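Local coordinates for Fe-regulated protein B (PDB 4AIP) that imports iron across the outer membrane of Neisseria meningitidis as a TonB-dependent transporter, possibly in the form of an iron-siderophore complex, at residues A174-L178 against S204-K208; V72-K77 against P141-K145; G198-S204 against F216-D222; D263-S269 against N312-K318; D78-T83 against R735-N739. All coordinates share one frame; numbering follows the deposited sequence.

Interaction 1 of 5, residues A174-L178 against S204-K208; sequences AQDLL and SVFGK
The short helix 174-178 crosses strand 204-208 at close to a right angle (104°), with 7.8 Å between the segment axes and Ala174 facing Phe206 across the gap. The ring of Phe206 is the centre of the contact. Leu177 CB stands over the middle of one ring face, 3.4 Å from the centroid and almost on the ring normal, which makes a CH-pi contact. Phe206 CG lies between its backbone N and carbonyl carbon (chi1 43°), and this torsion swings the ring under the helix. Leu177 CD1 reaches past the ring, 3.5 Å from Phe206 CD1, and also touches the hydroxyl of Ser204. Leu178 comes in from another direction: its CD2 meets the ring edge, in the ring plane, 3.7 Å from Phe206 CD2. At the outer end the Lys208 chain bends at chi3. Its CE packs against Leu178 CD1 at 3.9 Å, and its NZ gives a weak hydrogen bond to Gln175 OE1 (3.3 Å). Lys208 also touches a bound N8E detergent molecule. The buried part of the contact is mostly apolar, and the Gln175-Lys208 pair lies at the more exposed edge. Helix 174-178 follows strand 165-171, the last of the plug sheet along the chain, and comes shortly before the first barrel strand. Here this connection packs on the barrel wall, as in the plug-in-barrel fold of TonB-dependent transporters.

Interaction 2 of 5, residues V72-K77 against P141-K145; sequences VTLQQK and PALVK
Lys77 reaches from the end of helix 74-77 to the carbonyl groups of the turn 141-144. From CB the chain runs out extended, with CG opposite the backbone N (chi1 -150°). CD comes 3.6 Å from Pro141 O and passes the proline ring at CB. The chain then bends at chi3 (85°), which brings CE to 3.1 Å from the same carbonyl oxygen. The tip, NZ, donates a hydrogen bond to Pro141 O at 2.9 Å, meeting that oxygen nearly along the C=O axis. Val144 O lies beside NZ too, but the modelled spacing is too short to be trusted. Pro141 O has a second donor, Val144 N, so the turn is closed from within while the lysine grips it from outside. Both segments belong to the plug domain of the TonB-dependent receptor family. Strands 67-73 and 144-151 are antiparallel neighbours in its four-stranded mixed sheet, and the contact lies where the first strand gives way to a helix. Thr73 is the N-cap of that helix and forms a capping box with Gln76: Thr73 N donates to Gln76 OE1 (3.1 Å), and Gln76 N returns a weak bond to Thr73 OG1. Next along, Leu74 CB rests 3.6 Å from Lys145 O, and Leu74 CD1 lies 3.8 Å from Val144 O. The side chain of Lys145 turns away from Leu74 to a long, weak ion pair with Asp176.

Interaction 3 of 5, residues G198-S204 against F216-D222; sequences GVSYGAS and FSYNRND
Val199, Tyr201 and Ala203 pair with Asp222, Arg220 and Tyr218 through backbone hydrogen bonds. Each pair makes two, one in each direction. The shortest runs from Asp222 N to Val199 O at 2.7 Å. Between them lie the non-hydrogen-bonded pairs. There CA-H...O contacts fill in, such as Ser204 CA to Phe216 O at 3.1 Å. Side-chain polar contacts are weaker. The hydroxyls of Ser204 and Ser217 share a weak hydrogen bond. Arg220 NH1 gives another weak one to Tyr201 OH (3.3 Å). The main partners of the guanidinium are acidic: NE has a salt bridge to Asp247 on the next strand, and Arg220 NH2 has one to Asp222 OD2 (3.4 Å). The aromatic contacts lie on the face of Arg220. Tyr201 CG sits between the backbone N and the carbonyl carbon (chi1 54°), which lays the ring alongside Arg220, with Arg220 CB over one face near the rim. Tyr201 CE2 meets the edge of the Tyr218 ring, 4.0 Å from Tyr218 CE2. The opposite face carries Ser200, Ser217, Asn219 and Asn221, and its asparagines touch Ala142 and Thr83 of the plug. This is a beta hairpin of the transmembrane barrel, with a polar inner face turned to the plug.

Interaction 4 of 5, residues D263-S269 against N312-K318; sequences DHRIVLS and NLAYTGK
Leu313 CD1 fits between Ile266 and Leu268 of the facing strand, 3.6 Å from Ile266 CG2 and 3.9 Å from Leu268 CG. Ile266 also packs its other branch, CG1, against Tyr315 CD1 (3.8 Å), so bumps from the two strands alternate along this face. The Tyr315 ring then lies back over its own strand. CG is opposite the backbone N (chi1 166°), and the ring lies over Gly317, whose N sits over one ring face toward its rim. His264 runs beside the ring in the same direction, with CD2 at the ring edge and in its plane, 3.0 Å from Tyr315 OH. The strands are antiparallel neighbours in the wall of the beta-barrel and are joined by regular backbone hydrogen bonds. Leu268 packs on Leu736 of another subunit, so this face is the outer one. The inner face carries Val267 and Ala314 as a hydrogen-bonded pair, and Ser269 CB touches Asn312 CB at 4.1 Å. A water bridges the strands by donating to Val267 O (3.1 Å) and Asn312 O (2.8 Å). Arg265 extends off this face to a salt bridge with Asp213 and a hydrogen bond with Thr258. At the strand end Asp263 CB sits against Lys318 O, at 3.3 Å.

Interaction 5 of 5, residues D78-T83 against R735-N739; sequences DESTAT and RLGVN
Arg735 bends at chi3 (63°), and Thr83 turns OG1 between its backbone N and carbonyl carbon (chi1 46°). The two torsions bring guanidinium and hydroxyl together. Arg735 NH2 donates to Thr83 OG1 at 3.0 Å, with the oxygen tilted 26° out of the guanidinium plane. Thr81 O lies over the centre of one face of the same group, 3.6 Å from Arg735 CZ. The cation is thus met on its face by a carbonyl and near its edge by a hydroxyl, while Arg735 NE has a long, weak ion pair with Asp733. The loop that presents these oxygens is shaped by an ST turn: Ala82 N donates to Ser80 OG at 2.9 Å. Thr81 OG1 rests 3.6 Å from Arg735 CB and is buried with no polar partner in the model. At the other end the side chains of Asp78 and Asn739 cross at about a right angle. Asp78 has its main partner on the barrel elsewhere, a salt bridge to Arg188, and Asp78 O accepts from Asn705 ND2. Strand 735-739 lies in the predicted TonB C-terminal box. One hydrogen bond and one carbonyl-to-guanidinium contact, rather than an apolar core, join plug loop and barrel strand here, and the local dipoles would probably steady the cation.

Interaction 2 lies within the plug and interactions 3 and 4 within the barrel wall, while interactions 1 and 5 tie the plug side to the barrel. Along the chain interaction 2 closes before interaction 1 opens, and interaction 4 comes later. Interaction 5 pairs the plug with the last barrel strand, so interactions 1, 3 and 4 nest inside its loop. Interactions 1 and 3 share Ser204 and strand 198-209. The centre of interaction 2 lies about 11 to 14 Å from those of interactions 1, 3 and 5, and it touches all three. Interaction 4 stands apart, about 31 Å from interaction 5 between centres. The plug side thus meets strands 198-209 and 733-741, which flank strand 185-194 where the barrel closes.

Interaction 1 of 5, residues A174-L178 against S204-K208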
# COMPACT_ATOMS: atom_id res chain seq x y z
N ALA B 174 -25.90 1.69 -4.34
CA ALA B 174 -26.44 2.10 -3.07
C ALA B 174 -27.75 1.40 -2.67
O ALA B 174 -27.81 0.82 -1.57
CB ALA B 174 -26.60 3.64 -3.07
N GLN B 175 -28.77 1.42 -3.54
CA GLN B 175 -30.06 0.79 -3.19
C GLN B 175 -29.99 -0.73 -2.96
O GLN B 175 -30.72 -1.27 -2.09
CB GLN B 175 -31.17 1.15 -4.16
CG GLN B 175 -31.60 2.62 -4.07
CD GLN B 175 -32.64 2.94 -2.98
OE1 GLN B 175 -32.42 2.71 -1.78
NE2 GLN B 175 -33.78 3.50 -3.40
N ASP B 176 -29.12 -1.40 -3.71
CA ASP B 176 -28.85 -2.80 -3.41
C ASP B 176 -28.27 -3.02 -2.01
O ASP B 176 -28.61 -3.97 -1.35
CB ASP B 176 -27.94 -3.42 -4.47
CG ASP B 176 -28.26 -2.91 -5.86
OD1 ASP B 176 -29.48 -2.78 -6.16
OD2 ASP B 176 -27.28 -2.61 -6.64
N LEU B 177 -27.38 -2.14 -1.57
CA LEU B 177 -26.72 -2.37 -0.29
C LEU B 177 -27.60 -1.97 0.86
O LEU B 177 -27.53 -2.53 1.92
CB LEU B 177 -25.39 -1.67 -0.18
CG LEU B 177 -24.40 -2.22 -1.17
CD1 LEU B 177 -23.22 -1.25 -1.27
CD2 LEU B 177 -23.96 -3.56 -0.66
N LEU B 178 -28.47 -1.00 0.63
CA LEU B 178 -29.41 -0.59 1.66
C LEU B 178 -30.54 -1.59 1.89
O LEU B 178 -31.29 -1.44 2.88
CB LEU B 178 -30.03 0.77 1.32
CG LEU B 178 -29.01 1.92 1.35
CD1 LEU B 178 -29.54 3.07 0.53
CD2 LEU B 178 -28.68 2.37 2.83
N SER B 204 -17.51 -1.61 2.79
CA SER B 204 -18.31 -0.84 1.92
C SER B 204 -19.16 0.08 2.77
O SER B 204 -19.71 -0.31 3.78
CB SER B 204 -19.13 -1.80 1.07
OG SER B 204 -20.26 -1.16 0.62
N VAL B 205 -19.20 1.34 2.38
CA VAL B 205 -20.03 2.35 3.05
C VAL B 205 -20.89 3.00 1.98
O VAL B 205 -20.46 3.20 0.86
CB VAL B 205 -19.13 3.37 3.85
CG1 VAL B 205 -18.16 4.13 2.94
CG2 VAL B 205 -19.98 4.34 4.65
N PHE B 206 -22.14 3.28 2.29
CA PHE B 206 -23.09 3.70 1.28
C PHE B 206 -24.22 4.50 1.89
O PHE B 206 -24.54 4.37 3.06
CB PHE B 206 -23.65 2.45 0.57
CG PHE B 206 -23.97 1.32 1.49
CD1 PHE B 206 -22.99 0.40 1.86
CD2 PHE B 206 -25.25 1.19 2.04
CE1 PHE B 206 -23.29 -0.63 2.74
CE2 PHE B 206 -25.56 0.14 2.89
CZ PHE B 206 -24.58 -0.75 3.26
N GLY B 207 -24.85 5.34 1.09
CA GLY B 207 -25.98 6.08 1.62
C GLY B 207 -26.73 6.94 0.64
O GLY B 207 -26.48 6.90 -0.55
N LYS B 208 -27.63 7.74 1.18
CA LYS B 208 -28.60 8.52 0.44
C LYS B 208 -29.02 9.83 1.25
O LYS B 208 -29.34 9.79 2.45
CB LYS B 208 -29.73 7.58 -0.02
CG LYS B 208 -31.16 7.96 0.15
CD LYS B 208 -32.15 6.83 -0.38
CE LYS B 208 -32.39 5.78 0.74
NZ LYS B 208 -33.59 4.81 0.51

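Interaction 2 of 5, residues V72-K77 against P141-K145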
# COMPACT_ATOMS: atom_id res chain seq x y z
N VAL B 72 -26.79 -14.78 -11.64
CA VAL B 72 -26.37 -14.55 -10.28
C VAL B 72 -27.01 -13.28 -9.80
O VAL B 72 -26.94 -12.27 -10.47
CB VAL B 72 -24.85 -14.40 -10.19
CG1 VAL B 72 -24.44 -14.25 -8.76
CG2 VAL B 72 -24.16 -15.60 -10.87
N THR B 73 -27.64 -13.34 -8.64
CA THR B 73 -28.15 -12.16 -8.03
C THR B 73 -27.25 -11.87 -6.85
O THR B 73 -26.59 -12.76 -6.29
CB THR B 73 -29.60 -12.25 -7.51
OG1 THR B 73 -29.75 -13.31 -6.64
CG2 THR B 73 -30.46 -12.61 -8.42
N LEU B 74 -27.24 -10.61 -6.46
CA LEU B 74 -26.48 -10.18 -5.31
C LEU B 74 -26.89 -10.97 -4.03
O LEU B 74 -26.05 -11.29 -3.20
CB LEU B 74 -26.72 -8.69 -5.05
CG LEU B 74 -25.87 -8.13 -3.91
CD1 LEU B 74 -24.39 -8.29 -4.23
CD2 LEU B 74 -26.17 -6.65 -3.74
N GLN B 75 -28.16 -11.22 -3.85
CA GLN B 75 -28.61 -11.84 -2.66
C GLN B 75 -28.14 -13.33 -2.65
O GLN B 75 -27.71 -13.86 -1.61
CB GLN B 75 -30.12 -11.66 -2.60
CG GLN B 75 -30.90 -12.94 -2.37
CD GLN B 75 -31.06 -13.17 -0.90
OE1 GLN B 75 -30.09 -13.46 -0.17
NE2 GLN B 75 -32.28 -12.97 -0.41
N GLN B 76 -28.15 -13.97 -3.82
CA GLN B 76 -27.57 -15.28 -3.95
C GLN B 76 -26.12 -15.25 -3.73
O GLN B 76 -25.63 -16.03 -2.94
CB GLN B 76 -27.75 -15.82 -5.36
CG GLN B 76 -29.12 -16.37 -5.69
CD GLN B 76 -29.16 -16.84 -7.18
OE1 GLN B 76 -28.44 -16.32 -8.06
NE2 GLN B 76 -30.00 -17.85 -7.44
N LYS B 77 -25.41 -14.36 -4.44
CA LYS B 77 -23.94 -14.20 -4.28
C LYS B 77 -23.50 -14.03 -2.79
O LYS B 77 -22.40 -14.55 -2.36
CB LYS B 77 -23.52 -12.99 -5.11
CG LYS B 77 -22.15 -13.02 -5.65
CD LYS B 77 -21.86 -11.68 -6.33
CE LYS B 77 -21.36 -10.66 -5.22
NZ LYS B 77 -21.71 -9.28 -5.67
N PRO B 141 -16.18 -10.58 -8.85
CA PRO B 141 -17.62 -10.58 -8.58
C PRO B 141 -17.94 -9.77 -7.34
O PRO B 141 -19.13 -9.46 -7.05
CB PRO B 141 -17.94 -12.07 -8.31
CG PRO B 141 -16.60 -12.69 -7.93
CD PRO B 141 -15.57 -11.91 -8.75
N ALA B 142 -16.91 -9.44 -6.59
CA ALA B 142 -17.13 -8.60 -5.40
C ALA B 142 -17.69 -7.24 -5.85
O ALA B 142 -18.53 -6.68 -5.18
CB ALA B 142 -15.83 -8.42 -4.59
N LEU B 143 -17.27 -6.76 -7.02
CA LEU B 143 -17.85 -5.52 -7.58
C LEU B 143 -19.32 -5.62 -8.05
O LEU B 143 -20.03 -4.59 -8.18
CB LEU B 143 -16.98 -4.99 -8.72
CG LEU B 143 -15.52 -4.74 -8.38
CD1 LEU B 143 -14.65 -4.68 -9.66
CD2 LEU B 143 -15.39 -3.44 -7.58
N VAL B 144 -19.81 -6.84 -8.30
CA VAL B 144 -20.97 -6.93 -9.19
C VAL B 144 -22.26 -7.13 -8.46
O VAL B 144 -22.25 -7.65 -7.35
CB VAL B 144 -20.74 -7.96 -10.38
CG1 VAL B 144 -19.35 -7.92 -10.87
CG2 VAL B 144 -20.99 -9.35 -9.96
N LYS B 145 -23.38 -6.70 -9.03
CA LYS B 145 -24.67 -7.01 -8.43
C LYS B 145 -25.46 -8.02 -9.20
O LYS B 145 -26.29 -8.69 -8.62
CB LYS B 145 -25.52 -5.77 -8.18
CG LYS B 145 -26.49 -5.42 -9.24
CD LYS B 145 -26.65 -3.92 -9.37
CE LYS B 145 -27.87 -3.55 -10.19
NZ LYS B 145 -29.16 -3.80 -9.54

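Interaction 3 of 5, residues G198-S204 against F216-D222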
# COMPACT_ATOMS: atom_id res chain seq x y z
N GLY B 198 -6.18 -19.01 0.83
CA GLY B 198 -6.34 -17.58 0.78
C GLY B 198 -7.05 -16.91 1.93
O GLY B 198 -7.68 -17.57 2.77
N VAL B 199 -6.99 -15.59 1.93
CA VAL B 199 -7.65 -14.80 2.93
C VAL B 199 -8.23 -13.54 2.24
O VAL B 199 -7.61 -12.96 1.34
CB VAL B 199 -6.66 -14.58 4.14
CG1 VAL B 199 -5.96 -13.24 4.09
CG2 VAL B 199 -7.35 -14.84 5.48
N SER B 200 -9.46 -13.17 2.58
CA SER B 200 -10.11 -12.07 1.88
C SER B 200 -10.94 -11.19 2.84
O SER B 200 -11.39 -11.66 3.89
CB SER B 200 -10.94 -12.61 0.71
OG SER B 200 -12.24 -13.00 1.13
N TYR B 201 -11.13 -9.92 2.50
CA TYR B 201 -11.98 -9.02 3.32
C TYR B 201 -12.36 -7.83 2.49
O TYR B 201 -11.82 -7.59 1.43
CB TYR B 201 -11.27 -8.53 4.60
CG TYR B 201 -9.93 -7.89 4.32
CD1 TYR B 201 -8.75 -8.69 4.23
CD2 TYR B 201 -9.82 -6.51 4.11
CE1 TYR B 201 -7.52 -8.13 3.96
CE2 TYR B 201 -8.57 -5.93 3.84
CZ TYR B 201 -7.43 -6.75 3.75
OH TYR B 201 -6.19 -6.21 3.47
N GLY B 202 -13.31 -7.07 2.96
CA GLY B 202 -13.71 -5.89 2.28
C GLY B 202 -14.63 -5.09 3.15
O GLY B 202 -15.11 -5.55 4.18
N ALA B 203 -14.87 -3.88 2.71
CA ALA B 203 -15.78 -3.05 3.41
C ALA B 203 -16.38 -2.15 2.40
O ALA B 203 -15.86 -1.91 1.32
CB ALA B 203 -15.07 -2.25 4.52
N SER B 204 -17.51 -1.61 2.79
CA SER B 204 -18.31 -0.84 1.92
C SER B 204 -19.16 0.08 2.77
O SER B 204 -19.71 -0.31 3.78
CB SER B 204 -19.13 -1.80 1.07
OG SER B 204 -20.26 -1.16 0.62
N PHE B 216 -18.79 3.57 -1.52
CA PHE B 216 -17.42 3.18 -1.70
C PHE B 216 -17.25 1.75 -1.20
O PHE B 216 -17.59 1.48 -0.05
CB PHE B 216 -16.46 4.08 -0.94
CG PHE B 216 -14.99 3.83 -1.28
CD1 PHE B 216 -14.44 4.35 -2.45
CD2 PHE B 216 -14.16 3.06 -0.44
CE1 PHE B 216 -13.09 4.10 -2.81
CE2 PHE B 216 -12.80 2.84 -0.78
CZ PHE B 216 -12.28 3.36 -1.96
N SER B 217 -16.70 0.87 -2.04
CA SER B 217 -16.35 -0.49 -1.68
C SER B 217 -14.93 -0.71 -2.03
O SER B 217 -14.50 -0.37 -3.15
CB SER B 217 -17.16 -1.47 -2.47
OG SER B 217 -18.49 -1.27 -2.08
N TYR B 218 -14.22 -1.25 -1.04
CA TYR B 218 -12.92 -1.79 -1.17
C TYR B 218 -13.00 -3.34 -0.92
O TYR B 218 -13.63 -3.75 0.09
CB TYR B 218 -11.99 -1.13 -0.14
CG TYR B 218 -10.62 -1.79 -0.14
CD1 TYR B 218 -9.78 -1.70 -1.27
CD2 TYR B 218 -10.16 -2.54 0.96
CE1 TYR B 218 -8.50 -2.33 -1.29
CE2 TYR B 218 -8.87 -3.16 0.94
CZ TYR B 218 -8.06 -3.03 -0.18
OH TYR B 218 -6.82 -3.62 -0.25
N ASN B 219 -12.36 -4.14 -1.79
CA ASN B 219 -12.27 -5.57 -1.58
C ASN B 219 -10.88 -6.10 -1.81
O ASN B 219 -10.19 -5.73 -2.79
CB ASN B 219 -13.25 -6.33 -2.49
CG ASN B 219 -14.62 -5.69 -2.49
OD1 ASN B 219 -15.41 -5.87 -1.54
ND2 ASN B 219 -14.91 -4.87 -3.55
N ARG B 220 -10.48 -7.01 -0.94
CA ARG B 220 -9.18 -7.62 -1.18
C ARG B 220 -9.23 -9.11 -0.99
O ARG B 220 -9.93 -9.59 -0.08
CB ARG B 220 -8.16 -7.00 -0.28
CG ARG B 220 -6.78 -7.38 -0.68
CD ARG B 220 -5.74 -6.90 0.35
NE ARG B 220 -4.54 -7.70 0.18
CZ ARG B 220 -3.44 -7.54 0.89
NH1 ARG B 220 -3.35 -6.60 1.82
NH2 ARG B 220 -2.40 -8.30 0.62
N ASN B 221 -8.52 -9.83 -1.87
CA ASN B 221 -8.43 -11.31 -1.82
C ASN B 221 -6.99 -11.66 -1.98
O ASN B 221 -6.47 -11.58 -3.12
CB ASN B 221 -9.23 -11.94 -2.96
CG ASN B 221 -9.38 -13.43 -2.80
OD1 ASN B 221 -9.16 -13.96 -1.71
ND2 ASN B 221 -9.74 -14.13 -3.87
N ASP B 222 -6.32 -12.04 -0.88
CA ASP B 222 -4.89 -12.42 -0.93
C ASP B 222 -4.74 -13.92 -1.03
O ASP B 222 -4.97 -14.63 -0.03
CB ASP B 222 -4.13 -11.91 0.30
CG ASP B 222 -2.60 -11.83 0.06
OD1 ASP B 222 -2.15 -11.91 -1.11
OD2 ASP B 222 -1.84 -11.67 1.05

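Interaction 4 of 5, residues D263-S269 against N312-K318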
# COMPACT_ATOMS: atom_id res chain seq x y z
N ASP B 263 -38.09 9.53 -12.48
CA ASP B 263 -38.04 9.13 -13.85
C ASP B 263 -36.70 9.50 -14.50
O ASP B 263 -36.43 9.18 -15.65
CB ASP B 263 -39.32 9.59 -14.58
CG ASP B 263 -40.54 8.66 -14.28
OD1 ASP B 263 -40.38 7.43 -13.99
OD2 ASP B 263 -41.69 9.16 -14.33
N HIS B 264 -35.83 10.11 -13.73
CA HIS B 264 -34.50 10.46 -14.20
C HIS B 264 -33.38 10.03 -13.23
O HIS B 264 -33.52 10.18 -12.00
CB HIS B 264 -34.43 11.97 -14.40
CG HIS B 264 -35.28 12.46 -15.52
ND1 HIS B 264 -36.66 12.57 -15.44
CD2 HIS B 264 -34.94 12.86 -16.78
CE1 HIS B 264 -37.13 13.02 -16.59
NE2 HIS B 264 -36.11 13.21 -17.42
N ARG B 265 -32.27 9.54 -13.77
CA ARG B 265 -31.12 9.19 -12.96
C ARG B 265 -29.76 9.38 -13.64
O ARG B 265 -29.57 8.89 -14.77
CB ARG B 265 -31.26 7.76 -12.47
CG ARG B 265 -30.09 7.35 -11.50
CD ARG B 265 -30.29 5.95 -10.92
NE ARG B 265 -29.21 5.54 -10.01
CZ ARG B 265 -29.02 5.99 -8.76
NH1 ARG B 265 -29.77 6.96 -8.22
NH2 ARG B 265 -28.01 5.50 -8.06
N ILE B 266 -28.81 10.05 -12.96
CA ILE B 266 -27.43 10.14 -13.45
C ILE B 266 -26.57 9.46 -12.42
O ILE B 266 -26.73 9.72 -11.25
CB ILE B 266 -26.95 11.58 -13.67
CG1 ILE B 266 -27.67 12.19 -14.85
CG2 ILE B 266 -25.49 11.64 -14.04
CD1 ILE B 266 -28.31 13.55 -14.57
N VAL B 267 -25.64 8.62 -12.86
CA VAL B 267 -24.74 7.93 -11.98
C VAL B 267 -23.31 8.10 -12.44
O VAL B 267 -22.99 7.94 -13.63
CB VAL B 267 -25.09 6.43 -11.92
CG1 VAL B 267 -24.14 5.71 -11.00
CG2 VAL B 267 -26.48 6.27 -11.38
N LEU B 268 -22.42 8.45 -11.54
CA LEU B 268 -21.02 8.51 -11.92
C LEU B 268 -20.25 7.51 -11.08
O LEU B 268 -20.40 7.49 -9.81
CB LEU B 268 -20.49 9.90 -11.64
CG LEU B 268 -19.75 10.64 -12.73
CD1 LEU B 268 -19.03 11.78 -12.01
CD2 LEU B 268 -18.73 9.84 -13.50
N SER B 269 -19.35 6.79 -11.76
CA SER B 269 -18.85 5.55 -11.26
C SER B 269 -17.36 5.44 -11.57
O SER B 269 -16.96 5.77 -12.70
CB SER B 269 -19.65 4.50 -12.01
OG SER B 269 -19.11 3.22 -11.90
N ASN B 312 -17.24 5.71 -15.59
CA ASN B 312 -18.47 5.55 -16.35
C ASN B 312 -19.48 6.59 -15.95
O ASN B 312 -19.76 6.74 -14.76
CB ASN B 312 -19.10 4.18 -16.04
CG ASN B 312 -20.33 3.89 -16.94
OD1 ASN B 312 -20.18 3.66 -18.14
ND2 ASN B 312 -21.53 3.91 -16.38
N LEU B 313 -20.05 7.29 -16.94
CA LEU B 313 -21.18 8.17 -16.68
C LEU B 313 -22.41 7.55 -17.31
O LEU B 313 -22.38 7.18 -18.50
CB LEU B 313 -20.97 9.52 -17.31
CG LEU B 313 -22.11 10.54 -17.10
CD1 LEU B 313 -22.31 10.95 -15.65
CD2 LEU B 313 -21.76 11.82 -17.91
N ALA B 314 -23.49 7.46 -16.56
CA ALA B 314 -24.64 6.77 -17.04
C ALA B 314 -25.82 7.57 -16.74
O ALA B 314 -25.97 8.11 -15.62
CB ALA B 314 -24.81 5.35 -16.29
N TYR B 315 -26.74 7.57 -17.69
CA TYR B 315 -27.99 8.28 -17.51
C TYR B 315 -29.14 7.36 -17.90
O TYR B 315 -29.05 6.66 -18.89
CB TYR B 315 -28.01 9.52 -18.40
CG TYR B 315 -29.38 10.12 -18.54
CD1 TYR B 315 -29.99 10.72 -17.46
CD2 TYR B 315 -30.06 10.09 -19.75
CE1 TYR B 315 -31.25 11.27 -17.56
CE2 TYR B 315 -31.31 10.68 -19.87
CZ TYR B 315 -31.89 11.26 -18.77
OH TYR B 315 -33.15 11.79 -18.88
N THR B 316 -30.22 7.37 -17.12
CA THR B 316 -31.46 6.80 -17.60
C THR B 316 -32.67 7.72 -17.33
O THR B 316 -32.91 8.14 -16.19
CB THR B 316 -31.73 5.36 -17.09
OG1 THR B 316 -32.58 5.43 -15.96
CG2 THR B 316 -30.45 4.58 -16.72
N GLY B 317 -33.41 8.03 -18.39
CA GLY B 317 -34.67 8.76 -18.28
C GLY B 317 -35.84 7.93 -18.78
O GLY B 317 -35.70 7.16 -19.71
N LYS B 318 -36.98 8.10 -18.14
CA LYS B 318 -38.20 7.37 -18.44
C LYS B 318 -39.33 8.37 -18.60
O LYS B 318 -39.35 9.35 -17.86
CB LYS B 318 -38.55 6.52 -17.22
CG LYS B 318 -38.25 5.07 -17.35
CD LYS B 318 -38.56 4.38 -16.07
CE LYS B 318 -37.42 4.57 -15.09
NZ LYS B 318 -37.60 3.56 -14.04
O HOH W 1 -21.89 5.09 -13.96

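Interaction 5 of 5, residues D78-T83 against R735-N739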
# COMPACT_ATOMS: atom_id res chain seq x y z
N ASP B 78 -24.34 -13.37 -1.98
CA ASP B 78 -23.98 -13.21 -0.57
C ASP B 78 -24.05 -14.53 0.19
O ASP B 78 -23.53 -14.60 1.32
CB ASP B 78 -24.89 -12.22 0.15
CG ASP B 78 -24.60 -10.75 -0.21
OD1 ASP B 78 -23.52 -10.41 -0.78
OD2 ASP B 78 -25.53 -9.98 0.11
N GLU B 79 -24.71 -15.55 -0.40
CA GLU B 79 -24.80 -16.85 0.26
C GLU B 79 -23.73 -17.81 -0.23
O GLU B 79 -23.66 -18.98 0.18
CB GLU B 79 -26.17 -17.46 0.04
CG GLU B 79 -27.30 -16.62 0.65
CD GLU B 79 -28.66 -17.07 0.20
OE1 GLU B 79 -28.77 -18.03 -0.61
OE2 GLU B 79 -29.65 -16.45 0.66
N SER B 80 -22.91 -17.32 -1.15
CA SER B 80 -21.86 -18.12 -1.77
C SER B 80 -20.53 -17.77 -1.13
O SER B 80 -20.37 -16.71 -0.54
CB SER B 80 -21.77 -17.78 -3.24
OG SER B 80 -20.58 -18.39 -3.76
N THR B 81 -19.55 -18.62 -1.33
CA THR B 81 -18.24 -18.51 -0.73
C THR B 81 -17.27 -18.18 -1.85
O THR B 81 -16.08 -17.97 -1.60
CB THR B 81 -18.01 -19.90 -0.15
OG1 THR B 81 -17.50 -19.85 1.21
CG2 THR B 81 -17.23 -20.76 -1.01
N ALA B 82 -17.76 -18.13 -3.10
CA ALA B 82 -16.88 -17.93 -4.28
C ALA B 82 -16.29 -16.50 -4.31
O ALA B 82 -16.94 -15.54 -3.86
CB ALA B 82 -17.66 -18.24 -5.60
N THR B 83 -15.09 -16.36 -4.84
CA THR B 83 -14.47 -15.08 -4.93
C THR B 83 -13.96 -14.86 -6.34
O THR B 83 -13.10 -14.01 -6.56
CB THR B 83 -13.29 -15.02 -3.99
OG1 THR B 83 -12.53 -16.21 -4.13
CG2 THR B 83 -13.74 -14.92 -2.56
N ARG B 735 -13.82 -23.35 2.75
CA ARG B 735 -13.95 -21.89 2.79
C ARG B 735 -15.03 -21.49 3.74
O ARG B 735 -16.12 -22.06 3.77
CB ARG B 735 -14.24 -21.28 1.40
CG ARG B 735 -13.91 -22.15 0.19
CD ARG B 735 -14.10 -21.40 -1.17
NE ARG B 735 -13.19 -20.27 -1.26
CZ ARG B 735 -12.96 -19.55 -2.35
NH1 ARG B 735 -13.57 -19.86 -3.48
NH2 ARG B 735 -12.12 -18.55 -2.29
N LEU B 736 -14.71 -20.47 4.51
CA LEU B 736 -15.65 -19.88 5.40
C LEU B 736 -15.63 -18.41 5.04
O LEU B 736 -14.57 -17.84 5.01
CB LEU B 736 -15.21 -20.14 6.84
CG LEU B 736 -16.21 -19.69 7.90
CD1 LEU B 736 -17.31 -20.69 8.21
CD2 LEU B 736 -15.41 -19.53 9.10
N GLY B 737 -16.79 -17.85 4.72
CA GLY B 737 -16.99 -16.44 4.38
C GLY B 737 -18.03 -15.85 5.34
O GLY B 737 -18.91 -16.58 5.81
N VAL B 738 -17.90 -14.55 5.65
CA VAL B 738 -18.93 -13.88 6.48
C VAL B 738 -19.18 -12.52 5.86
O VAL B 738 -18.20 -11.83 5.57
CB VAL B 738 -18.47 -13.70 8.02
CG1 VAL B 738 -19.58 -13.10 8.86
CG2 VAL B 738 -18.04 -15.04 8.67
N ASN B 739 -20.43 -12.11 5.65
CA ASN B 739 -20.69 -10.69 5.31
C ASN B 739 -21.67 -10.15 6.35
O ASN B 739 -22.56 -10.88 6.79
CB ASN B 739 -21.25 -10.40 3.89
CG ASN B 739 -22.12 -11.49 3.36
OD1 ASN B 739 -21.64 -12.40 2.65
ND2 ASN B 739 -23.38 -11.43 3.68